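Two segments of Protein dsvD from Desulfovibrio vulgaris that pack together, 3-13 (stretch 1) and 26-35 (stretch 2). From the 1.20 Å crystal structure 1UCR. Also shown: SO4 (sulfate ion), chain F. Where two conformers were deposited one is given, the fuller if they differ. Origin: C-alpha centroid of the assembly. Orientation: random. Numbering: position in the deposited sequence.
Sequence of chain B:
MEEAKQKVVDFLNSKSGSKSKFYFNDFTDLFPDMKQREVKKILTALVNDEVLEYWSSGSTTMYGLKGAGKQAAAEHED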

# COMPACT_ATOMS: atom_id res chain seq x y z
N GLU B 3 6.15 -8.85 12.90
CA GLU B 3 4.92 -9.61 12.96
C GLU B 3 3.69 -8.77 13.25
O GLU B 3 2.65 -8.92 12.59
N ALA B 4 3.75 -7.85 14.22
CA ALA B 4 2.58 -7.08 14.54
C ALA B 4 2.13 -6.20 13.38
O ALA B 4 0.93 -6.04 13.11
N LYS B 5 3.12 -5.61 12.68
CA LYS B 5 2.80 -4.84 11.48
C LYS B 5 2.28 -5.71 10.35
O LYS B 5 1.33 -5.34 9.67
N GLN B 6 2.88 -6.89 10.16
CA GLN B 6 2.44 -7.79 9.14
C GLN B 6 0.99 -8.22 9.37
O GLN B 6 0.20 -8.37 8.41
N LYS B 7 0.59 -8.38 10.63
CA LYS B 7 -0.81 -8.75 10.93
C LYS B 7 -1.78 -7.65 10.54
O LYS B 7 -2.89 -7.92 10.06
N VAL B 8 -1.39 -6.37 10.73
CA VAL B 8 -2.23 -5.26 10.22
C VAL B 8 -2.37 -5.35 8.71
O VAL B 8 -3.49 -5.26 8.17
N VAL B 9 -1.22 -5.45 8.01
CA VAL B 9 -1.27 -5.50 6.56
C VAL B 9 -2.13 -6.69 6.08
O VAL B 9 -2.96 -6.57 5.16
N ASP B 10 -1.91 -7.87 6.71
CA ASP B 10 -2.66 -9.05 6.25
C ASP B 10 -4.17 -8.88 6.46
O ASP B 10 -4.97 -9.30 5.62
N PHE B 11 -4.59 -8.27 7.56
CA PHE B 11 -6.01 -8.03 7.75
C PHE B 11 -6.57 -7.16 6.64
O PHE B 11 -7.61 -7.42 6.03
N LEU B 12 -5.87 -6.05 6.33
CA LEU B 12 -6.33 -5.07 5.37
C LEU B 12 -6.30 -5.62 3.94
O LEU B 12 -7.18 -5.27 3.16
N ASN B 13 -5.33 -6.47 3.66
CA ASN B 13 -5.14 -7.00 2.31
C ASN B 13 -6.00 -8.23 2.13
O ASN B 13 -5.54 -9.33 1.94
N ASP B 26 -10.95 -0.33 15.32
CA ASP B 26 -11.02 -1.63 14.65
C ASP B 26 -9.72 -2.42 14.84
O ASP B 26 -9.75 -3.62 14.99
N PHE B 27 -8.58 -1.70 14.85
CA PHE B 27 -7.29 -2.39 15.01
C PHE B 27 -7.08 -2.83 16.44
O PHE B 27 -6.60 -3.93 16.71
N THR B 28 -7.46 -1.96 17.41
CA THR B 28 -7.37 -2.43 18.80
C THR B 28 -8.32 -3.59 19.05
O THR B 28 -8.00 -4.50 19.84
N ASP B 29 -9.48 -3.62 18.37
CA ASP B 29 -10.39 -4.79 18.48
C ASP B 29 -9.74 -6.07 18.00
O ASP B 29 -9.96 -7.14 18.52
N LEU B 30 -8.95 -5.96 16.92
CA LEU B 30 -8.28 -7.11 16.34
C LEU B 30 -7.12 -7.57 17.14
O LEU B 30 -6.80 -8.77 17.08
N PHE B 31 -6.47 -6.69 17.92
CA PHE B 31 -5.25 -7.01 18.67
C PHE B 31 -5.44 -6.64 20.12
O PHE B 31 -4.82 -5.75 20.68
N PRO B 32 -6.34 -7.37 20.79
CA PRO B 32 -6.69 -6.98 22.15
C PRO B 32 -5.56 -7.24 23.15
O PRO B 32 -5.69 -6.68 24.23
N ASP B 33 -4.55 -8.03 22.78
CA ASP B 33 -3.45 -8.33 23.70
C ASP B 33 -2.46 -7.16 23.71
O ASP B 33 -1.59 -7.06 24.58
N MET B 34 -2.55 -6.30 22.71
CA MET B 34 -1.55 -5.22 22.61
C MET B 34 -2.01 -4.01 23.39
O MET B 34 -3.23 -3.73 23.45
N LYS B 35 -1.11 -3.21 23.94
CA LYS B 35 -1.50 -1.94 24.52
C LYS B 35 -2.05 -1.04 23.43
O LYS B 35 -1.52 -1.01 22.32

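Packing of helix 3-12 of Protein dsvD against the end of helix 26-30 and the turn that follows it. The helix axes come no closer than 11.4 Å, with 116° between their N-to-C directions, so large side chains must fill the space between the backbones; the contact buries 369 Å², both sides summed, and no hydrogen bond crosses it. Phe31, Phe27 and Phe11 cover the most surface.

Phe31, the first residue to leave helical phi/psi after helix 26-30, points its CA-to-CB bond toward stretch 1. With chi1 in m (-49°) and chi2 at 115°, its ring reaches one turn of the helix: CE1 lies 3.9 Å from Val8 CG2, and CE2 lies 3.8 Å from Lys7 CB.

Phe27 starts sideways, but its m rotamer (chi1 -63°, chi2 100°) brings the end of the ring nearer to stretch 1. Leu12 CD2 sits at the ring edge, 4.0 Å from Phe27 CZ, while Val8 CG1 approaches Phe27 CE2 at 4.0 Å. Val8, buried and in rotamer t (170°), thus touches two phenylalanines, CG1 meeting Phe27 and CG2 meeting Phe31. Leu12 (m, t) also leaves its backbone sideways, its end coming nearer to the other stretch.

Phe11 (chi1 t, 170°; chi2 75°) points toward stretch 2 and offers a ring face to Leu30, which points back in rotamer m, t. Leu30 CD1 stands 3.5 Å from Phe11 CD2 and 3.4 Å from the centroid of the Phe11 ring, only 9° off the ring normal, a CH-pi contact with the methyl almost directly above the ring.

Farther toward the start of the helix, Ala4 CB is 4.4 Å from Met34 SD, a looser apolar contact. Met34 points toward stretch 1 with chi angles m, t, p (one of two deposited conformers). It closes the type I turn begun by Phe31, with Met34 N donating to Phe31 O at 3.1 Å.

Several polar side chains of the helix have partners that are not in stretch 2. Lys7 lends its CB to Phe31, but its extended chain (m, t, t, t) leads away, and Lys7 NZ forms a salt bridge with Glu3 OE1 at 3.3 Å, one turn back. Gln6 NE2 donates to Asp10 OD1 at 2.9 Å along the same helix. Lys5, also m, t, t, t and out of reach of stretch 2, donates from NZ to O1 of the sulfate ion at 2.7 Å; the ion probably comes from the crystallisation liquor. Val9 points away.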

# COMPACT_ATOMS: atom_id res chain seq x y z
CB GLU B 3 5.03 -10.70 14.06
CG GLU B 3 3.84 -11.65 14.01
CD GLU B 3 4.07 -12.96 14.72
OE1 GLU B 3 3.03 -13.59 15.05
OE2 GLU B 3 5.21 -13.40 14.96
CB ALA B 4 2.78 -6.19 15.78
CB LYS B 5 4.05 -4.06 11.08
CG LYS B 5 4.32 -2.91 12.04
CD LYS B 5 5.59 -2.19 11.58
CE LYS B 5 5.87 -1.08 12.57
NZ LYS B 5 7.13 -0.39 12.27
CB GLN B 6 3.35 -9.05 9.07
CG GLN B 6 2.96 -9.94 7.88
CD GLN B 6 3.32 -9.17 6.61
OE1 GLN B 6 4.48 -8.84 6.39
NE2 GLN B 6 2.37 -8.87 5.75
CB LYS B 7 -0.93 -9.07 12.43
CG LYS B 7 -0.28 -10.44 12.79
CD LYS B 7 -0.48 -10.80 14.27
CE LYS B 7 0.18 -12.15 14.54
NZ LYS B 7 0.02 -12.61 15.93
CB VAL B 8 -1.60 -3.93 10.64
CG1 VAL B 8 -2.24 -2.73 9.96
CG2 VAL B 8 -1.65 -3.78 12.16
CB VAL B 9 0.13 -5.59 5.97
CG1 VAL B 9 0.16 -5.82 4.48
CG2 VAL B 9 0.86 -4.27 6.28
CB ASP B 10 -2.24 -10.30 7.01
CG ASP B 10 -0.82 -10.79 6.66
OD1 ASP B 10 -0.22 -10.25 5.71
OD2 ASP B 10 -0.32 -11.66 7.38
CB PHE B 11 -6.23 -7.39 9.16
CG PHE B 11 -7.70 -6.92 9.25
CD1 PHE B 11 -8.71 -7.88 9.43
CD2 PHE B 11 -8.04 -5.61 9.13
CE1 PHE B 11 -10.04 -7.46 9.51
CE2 PHE B 11 -9.37 -5.15 9.19
CZ PHE B 11 -10.36 -6.14 9.35
CB LEU B 12 -5.49 -3.80 5.47
CG LEU B 12 -5.67 -3.03 6.77
CD1 LEU B 12 -4.67 -1.85 6.78
CD2 LEU B 12 -7.09 -2.49 6.91
CB ASN B 13 -3.65 -7.29 2.12
CG ASN B 13 -3.30 -7.64 0.68
OD1 ASN B 13 -3.93 -7.17 -0.25
ND2 ASN B 13 -2.28 -8.47 0.54
CB ASP B 26 -11.29 -1.46 13.15
CG ASP B 26 -12.75 -1.12 12.81
OD1 ASP B 26 -13.65 -1.81 13.34
OD2 ASP B 26 -12.93 -0.22 11.99
CB PHE B 27 -6.15 -1.49 14.53
CG PHE B 27 -6.27 -1.19 13.06
CD1 PHE B 27 -6.81 0.02 12.65
CD2 PHE B 27 -5.89 -2.13 12.08
CE1 PHE B 27 -7.01 0.30 11.32
CE2 PHE B 27 -6.03 -1.82 10.74
CZ PHE B 27 -6.59 -0.61 10.37
CB THR B 28 -7.55 -1.28 19.80
OG1 THR B 28 -8.83 -0.68 19.63
CG2 THR B 28 -6.47 -0.22 19.65
CB ASP B 29 -11.62 -4.52 17.62
CG ASP B 29 -12.69 -3.63 18.22
OD1 ASP B 29 -12.63 -3.32 19.43
OD2 ASP B 29 -13.62 -3.32 17.45
CB LEU B 30 -7.78 -6.80 14.92
CG LEU B 30 -8.88 -6.62 13.87
CD1 LEU B 30 -8.26 -6.03 12.61
CD2 LEU B 30 -9.57 -7.95 13.56
CB PHE B 31 -4.04 -6.36 17.96
CG PHE B 31 -4.02 -6.66 16.46
CD1 PHE B 31 -4.17 -5.63 15.56
CD2 PHE B 31 -3.86 -7.98 16.02
CE1 PHE B 31 -4.16 -5.88 14.19
CE2 PHE B 31 -3.87 -8.20 14.65
CZ PHE B 31 -4.01 -7.18 13.72
CB PRO B 32 -7.84 -7.94 22.48
CG PRO B 32 -7.61 -9.13 21.60
CD PRO B 32 -7.10 -8.52 20.29
CB ASP B 33 -2.71 -9.60 23.33
CG ASP B 33 -3.31 -10.96 23.57
OD1 ASP B 33 -2.52 -11.93 23.42
OD2 ASP B 33 -4.48 -11.13 23.92
CB MET B 34 -1.45 -4.85 21.14
CG MET B 34 -0.77 -5.78 20.15
SD MET B 34 -0.49 -5.11 18.47
CE MET B 34 0.37 -3.61 18.95
CB LYS B 35 -0.29 -1.26 25.16
CG LYS B 35 0.21 -1.99 26.42
CD LYS B 35 1.47 -1.27 26.95
CE LYS B 35 1.64 -1.28 28.45
NZ LYS B 35 2.93 -0.60 28.79
S SO4 F . 9.49 -3.18 10.94
O1 SO4 F . 9.04 -2.31 12.06
O2 SO4 F . 10.62 -3.97 11.41
O3 SO4 F . 10.04 -2.35 9.83
O4 SO4 F . 8.32 -3.88 10.40